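PDB 2IVF: ethylbenzene dehydrogenase beta-subunit from Aromatoleum aromaticum, which probably serves as the ferredoxin-like, electron-carrying subunit of a larger heme-containing enzyme, holding three iron/sulfur clusters and one fe3-s4 cluster. Local coordinates for residues Asn55-Arg66 with Trp126-Gly136. Residues are numbered along the deposited sequence; the frame is centred on the assembly and turned at random.
Sequences NVTTYPGKGYPR and WGYNWDEDQGG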
loop_
_atom_site.group_PDB
_atom_site.type_symbol
_atom_site.label_atom_id
_atom_site.label_comp_id
_atom_site.label_asym_id
_atom_site.label_seq_id
_atom_site.Cartn_x
_atom_site.Cartn_y
_atom_site.Cartn_z
ATOM N N ASN B 55 -10.800 12.599 -1.005
ATOM C CA ASN B 55 -10.380 12.083 0.277
ATOM C C ASN B 55 -10.997 10.721 0.546
ATOM O O ASN B 55 -12.114 10.436 0.117
ATOM C CB ASN B 55 -10.702 13.057 1.414
ATOM C CG ASN B 55 -12.095 13.540 1.384
ATOM O OD1 ASN B 55 -12.395 14.571 0.732
ATOM N ND2 ASN B 55 -12.953 12.882 2.106
ATOM N N VAL B 56 -10.264 9.891 1.258
ATOM C CA VAL B 56 -10.774 8.556 1.609
ATOM C C VAL B 56 -10.484 8.249 3.042
ATOM O O VAL B 56 -9.346 8.329 3.473
ATOM C CB VAL B 56 -10.190 7.429 0.743
ATOM C CG1 VAL B 56 -10.916 6.163 1.054
ATOM C CG2 VAL B 56 -10.255 7.731 -0.752
ATOM N N THR B 57 -11.528 7.969 3.821
ATOM C CA THR B 57 -11.311 7.632 5.214
ATOM C C THR B 57 -12.128 6.424 5.588
ATOM O O THR B 57 -13.004 5.993 4.862
ATOM C CB THR B 57 -11.692 8.813 6.145
ATOM O OG1 THR B 57 -13.051 9.188 5.898
ATOM C CG2 THR B 57 -10.742 10.045 5.907
ATOM N N THR B 58 -11.853 5.915 6.763
ATOM C CA THR B 58 -12.519 4.703 7.236
ATOM C C THR B 58 -13.815 5.150 7.927
ATOM O O THR B 58 -13.857 6.200 8.590
ATOM C CB THR B 58 -11.592 3.873 8.152
ATOM O OG1 THR B 58 -10.421 3.470 7.399
ATOM C CG2 THR B 58 -12.304 2.606 8.756
ATOM N N TYR B 59 -14.879 4.421 7.688
ATOM C CA TYR B 59 -16.159 4.686 8.345
ATOM C C TYR B 59 -16.623 3.442 9.111
ATOM O O TYR B 59 -16.459 2.309 8.575
ATOM C CB TYR B 59 -17.225 5.159 7.333
ATOM C CG TYR B 59 -18.399 5.731 8.079
ATOM C CD1 TYR B 59 -18.466 7.089 8.359
ATOM C CD2 TYR B 59 -19.349 4.899 8.640
ATOM C CE1 TYR B 59 -19.496 7.612 9.124
ATOM C CE2 TYR B 59 -20.404 5.416 9.366
ATOM C CZ TYR B 59 -20.439 6.784 9.636
ATOM O OH TYR B 59 -21.454 7.317 10.374
ATOM N N PRO B 60 -17.179 3.624 10.355
ATOM C CA PRO B 60 -17.225 4.832 11.208
ATOM C C PRO B 60 -15.866 5.441 11.405
ATOM O O PRO B 60 -14.838 4.703 11.522
ATOM C CB PRO B 60 -17.677 4.297 12.576
ATOM C CG PRO B 60 -18.368 3.065 12.284
ATOM C CD PRO B 60 -17.960 2.545 10.966
ATOM N N GLY B 61 -15.847 6.767 11.473
ATOM C CA GLY B 61 -14.617 7.507 11.735
ATOM C C GLY B 61 -14.970 8.981 11.829
ATOM O O GLY B 61 -16.149 9.348 11.740
ATOM N N LYS B 62 -13.960 9.815 12.007
ATOM C CA LYS B 62 -14.177 11.267 12.124
ATOM C C LYS B 62 -14.319 11.929 10.736
ATOM O O LYS B 62 -14.801 13.052 10.629
ATOM C CB LYS B 62 -13.071 11.917 12.942
ATOM C CG LYS B 62 -13.100 11.482 14.418
ATOM C CD LYS B 62 -12.112 12.210 15.239
ATOM C CE LYS B 62 -11.997 11.641 16.653
ATOM N NZ LYS B 62 -11.014 12.527 17.341
ATOM N N GLY B 63 -13.955 11.191 9.689
ATOM C CA GLY B 63 -14.050 11.670 8.339
ATOM C C GLY B 63 -13.011 12.730 8.044
ATOM O O GLY B 63 -11.978 12.849 8.724
ATOM N N TYR B 64 -13.276 13.469 6.982
ATOM C CA TYR B 64 -12.344 14.427 6.461
ATOM C C TYR B 64 -13.105 15.615 5.908
ATOM O O TYR B 64 -13.992 15.420 5.131
ATOM C CB TYR B 64 -11.499 13.837 5.343
ATOM C CG TYR B 64 -10.557 14.885 4.773
ATOM C CD1 TYR B 64 -9.384 15.184 5.400
ATOM C CD2 TYR B 64 -10.917 15.655 3.685
ATOM C CE1 TYR B 64 -8.530 16.132 4.922
ATOM C CE2 TYR B 64 -10.073 16.613 3.191
ATOM C CZ TYR B 64 -8.879 16.869 3.813
ATOM O OH TYR B 64 -8.049 17.865 3.314
ATOM N N PRO B 65 -12.784 16.838 6.330
ATOM C CA PRO B 65 -11.939 17.122 7.460
ATOM C C PRO B 65 -12.528 16.493 8.706
ATOM O O PRO B 65 -13.708 16.104 8.716
ATOM C CB PRO B 65 -11.980 18.643 7.577
ATOM C CG PRO B 65 -12.393 19.109 6.242
ATOM C CD PRO B 65 -13.238 18.062 5.644
ATOM N N ARG B 66 -11.692 16.387 9.722
ATOM C CA ARG B 66 -12.082 15.896 11.025
ATOM C C ARG B 66 -13.404 16.492 11.516
ATOM O O ARG B 66 -13.556 17.700 11.611
ATOM C CB ARG B 66 -10.998 16.218 12.032
ATOM C CG ARG B 66 -11.234 15.591 13.409
ATOM C CD ARG B 66 -10.045 15.756 14.312
ATOM N NE ARG B 66 -9.566 17.124 14.455
ATOM C CZ ARG B 66 -8.607 17.501 15.301
ATOM N NH1 ARG B 66 -8.027 16.621 16.138
ATOM N NH2 ARG B 66 -8.258 18.778 15.364
ATOM N N TRP B 126 -3.035 14.158 15.245
ATOM C CA TRP B 126 -4.030 13.903 14.252
ATOM C C TRP B 126 -3.407 14.220 12.902
ATOM O O TRP B 126 -2.345 14.860 12.811
ATOM C CB TRP B 126 -5.270 14.749 14.497
ATOM C CG TRP B 126 -6.351 14.491 13.531
ATOM C CD1 TRP B 126 -6.671 15.245 12.435
ATOM C CD2 TRP B 126 -7.251 13.376 13.526
ATOM N NE1 TRP B 126 -7.726 14.682 11.763
ATOM C CE2 TRP B 126 -8.087 13.520 12.400
ATOM C CE3 TRP B 126 -7.430 12.263 14.355
ATOM C CZ2 TRP B 126 -9.056 12.603 12.091
ATOM C CZ3 TRP B 126 -8.428 11.387 14.072
ATOM C CH2 TRP B 126 -9.235 11.552 12.961
ATOM N N GLY B 127 -4.045 13.710 11.866
ATOM C CA GLY B 127 -3.719 14.049 10.504
ATOM C C GLY B 127 -4.688 13.366 9.559
ATOM O O GLY B 127 -5.606 12.639 9.980
ATOM N N TYR B 128 -4.459 13.565 8.271
ATOM C CA TYR B 128 -5.266 12.943 7.233
ATOM C C TYR B 128 -5.284 11.431 7.479
ATOM O O TYR B 128 -4.219 10.824 7.639
ATOM C CB TYR B 128 -4.646 13.225 5.860
ATOM C CG TYR B 128 -5.413 12.529 4.764
ATOM C CD1 TYR B 128 -6.692 12.919 4.440
ATOM C CD2 TYR B 128 -4.903 11.404 4.144
ATOM C CE1 TYR B 128 -7.427 12.246 3.459
ATOM C CE2 TYR B 128 -5.607 10.728 3.156
ATOM C CZ TYR B 128 -6.887 11.135 2.841
ATOM O OH TYR B 128 -7.579 10.462 1.863
ATOM N N ASN B 129 -6.481 10.842 7.525
ATOM C CA ASN B 129 -6.643 9.398 7.582
ATOM C C ASN B 129 -6.020 8.794 8.839
ATOM O O ASN B 129 -5.580 7.650 8.857
ATOM C CB ASN B 129 -6.048 8.754 6.316
ATOM C CG ASN B 129 -6.558 7.361 6.094
ATOM O OD1 ASN B 129 -7.670 7.049 6.524
ATOM N ND2 ASN B 129 -5.756 6.495 5.465
ATOM N N TRP B 130 -6.023 9.578 9.909
ATOM C CA TRP B 130 -5.367 9.166 11.173
ATOM C C TRP B 130 -6.112 7.968 11.761
ATOM O O TRP B 130 -5.485 7.089 12.403
ATOM C CB TRP B 130 -5.432 10.326 12.152
ATOM C CG TRP B 130 -4.727 10.126 13.419
ATOM C CD1 TRP B 130 -5.236 9.666 14.572
ATOM C CD2 TRP B 130 -3.355 10.459 13.679
ATOM N NE1 TRP B 130 -4.260 9.671 15.541
ATOM C CE2 TRP B 130 -3.097 10.142 15.008
ATOM C CE3 TRP B 130 -2.324 10.989 12.896
ATOM C CZ2 TRP B 130 -1.840 10.344 15.607
ATOM C CZ3 TRP B 130 -1.048 11.109 13.463
ATOM C CH2 TRP B 130 -0.828 10.815 14.805
ATOM N N ASP B 131 -7.431 7.961 11.568
ATOM C CA ASP B 131 -8.292 6.896 12.122
ATOM C C ASP B 131 -8.552 5.746 11.154
ATOM O O ASP B 131 -9.531 4.983 11.278
ATOM C CB ASP B 131 -9.580 7.426 12.790
ATOM C CG ASP B 131 -10.494 8.199 11.855
ATOM O OD1 ASP B 131 -10.178 8.395 10.660
ATOM O OD2 ASP B 131 -11.557 8.599 12.376
ATOM N N GLU B 132 -7.589 5.586 10.260
ATOM C CA GLU B 132 -7.560 4.503 9.323
ATOM C C GLU B 132 -7.757 3.144 9.993
ATOM O O GLU B 132 -7.096 2.831 10.982
ATOM C CB GLU B 132 -6.248 4.533 8.549
ATOM C CG GLU B 132 -6.192 3.593 7.345
ATOM C CD GLU B 132 -4.916 3.741 6.573
ATOM O OE1 GLU B 132 -3.880 4.062 7.199
ATOM O OE2 GLU B 132 -4.941 3.496 5.360
ATOM N N ASP B 133 -8.638 2.352 9.395
ATOM C CA ASP B 133 -8.815 0.919 9.733
ATOM C C ASP B 133 -9.366 0.725 11.133
ATOM O O ASP B 133 -9.262 -0.349 11.691
ATOM C CB ASP B 133 -7.496 0.115 9.556
ATOM C CG ASP B 133 -7.236 -0.306 8.101
ATOM O OD1 ASP B 133 -7.888 0.237 7.176
ATOM O OD2 ASP B 133 -6.365 -1.208 7.892
ATOM N N GLN B 134 -10.003 1.749 11.698
ATOM C CA GLN B 134 -10.461 1.636 13.050
ATOM C C GLN B 134 -11.937 1.301 13.055
ATOM O O GLN B 134 -12.317 0.224 13.534
ATOM C CB GLN B 134 -10.116 2.868 13.870
ATOM C CG GLN B 134 -8.622 2.973 14.080
ATOM C CD GLN B 134 -8.169 4.286 14.666
ATOM O OE1 GLN B 134 -7.203 4.882 14.207
ATOM N NE2 GLN B 134 -8.778 4.678 15.746
ATOM N N GLY B 135 -12.781 2.189 12.543
ATOM C CA GLY B 135 -14.181 1.809 12.396
ATOM C C GLY B 135 -14.961 1.687 13.684
ATOM O O GLY B 135 -14.673 2.372 14.670
ATOM N N GLY B 136 -15.960 0.812 13.677
ATOM C CA GLY B 136 -16.903 0.710 14.775
ATOM C C GLY B 136 -17.278 -0.719 15.063
ATOM O O GLY B 136 -16.616 -1.667 14.578
HETATM O O HOH W 1 -9.047 4.714 5.564
HETATM O O HOH W 2 -9.775 6.997 8.308
HETATM O O HOH W 3 -12.625 8.581 9.429
HETATM O O HOH W 4 -12.180 4.806 11.850
HETATM O O HOH W 5 -8.940 12.568 8.112
HETATM O O HOH W 6 -10.177 10.835 9.430
#
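W126 receives R66 over one face of its indole: the guanidinium lies nearly parallel to it, the planes 22° apart, in a cation-pi stack. R66 CD sits 3.6 Å from the centroid of the W126 five-membered ring, a CH-pi contact that continues the stack along the arginine chain, while D90 pairs with R66 NE. W130 CB covers the opposite face of the indole, and K62 CD reaches W126 CH2 at 3.7 Å.

Y128 turns its edge to the face of Y64 in an offset edge-to-face pair, planes at 79°, with Y64 CD1 and Y128 CD1 3.6 Å apart. Y128 OH accepts a bond from V56 N at 2.8 Å and also bonds Q32. V56 also lines a cluster pocket, its side chain about 4 Å from the iron/sulfur cluster. It belongs to strand 55-59, within this chain an outer strand of a three-stranded antiparallel sheet, and the loop 126-136 runs beside it before leading into strand 136-138 of that sheet.

N129 OD1 accepts a bond from a water that also bonds T58 OG1; a second water, bonded to T58 N, lies 2.8 Å from N129 OD1. The strongest polar partner of the N129 side chain is L867 of the alpha-subunit. D131 OD2 offers its syn lone pair to K62 N at 2.7 Å; three waters lie close to D131 OD1, with too few protons for every acceptor near them. D133 N gives T58 OG1 a nearly straight bond (176° at the hydrogen), while the D133 carboxylate bonds R851 and Y259 of the alpha-subunit. G135 CA meets P60 O at 3.1 Å in a CA-H...O contact, and one water joins G135 N to both P60 O and D131 O.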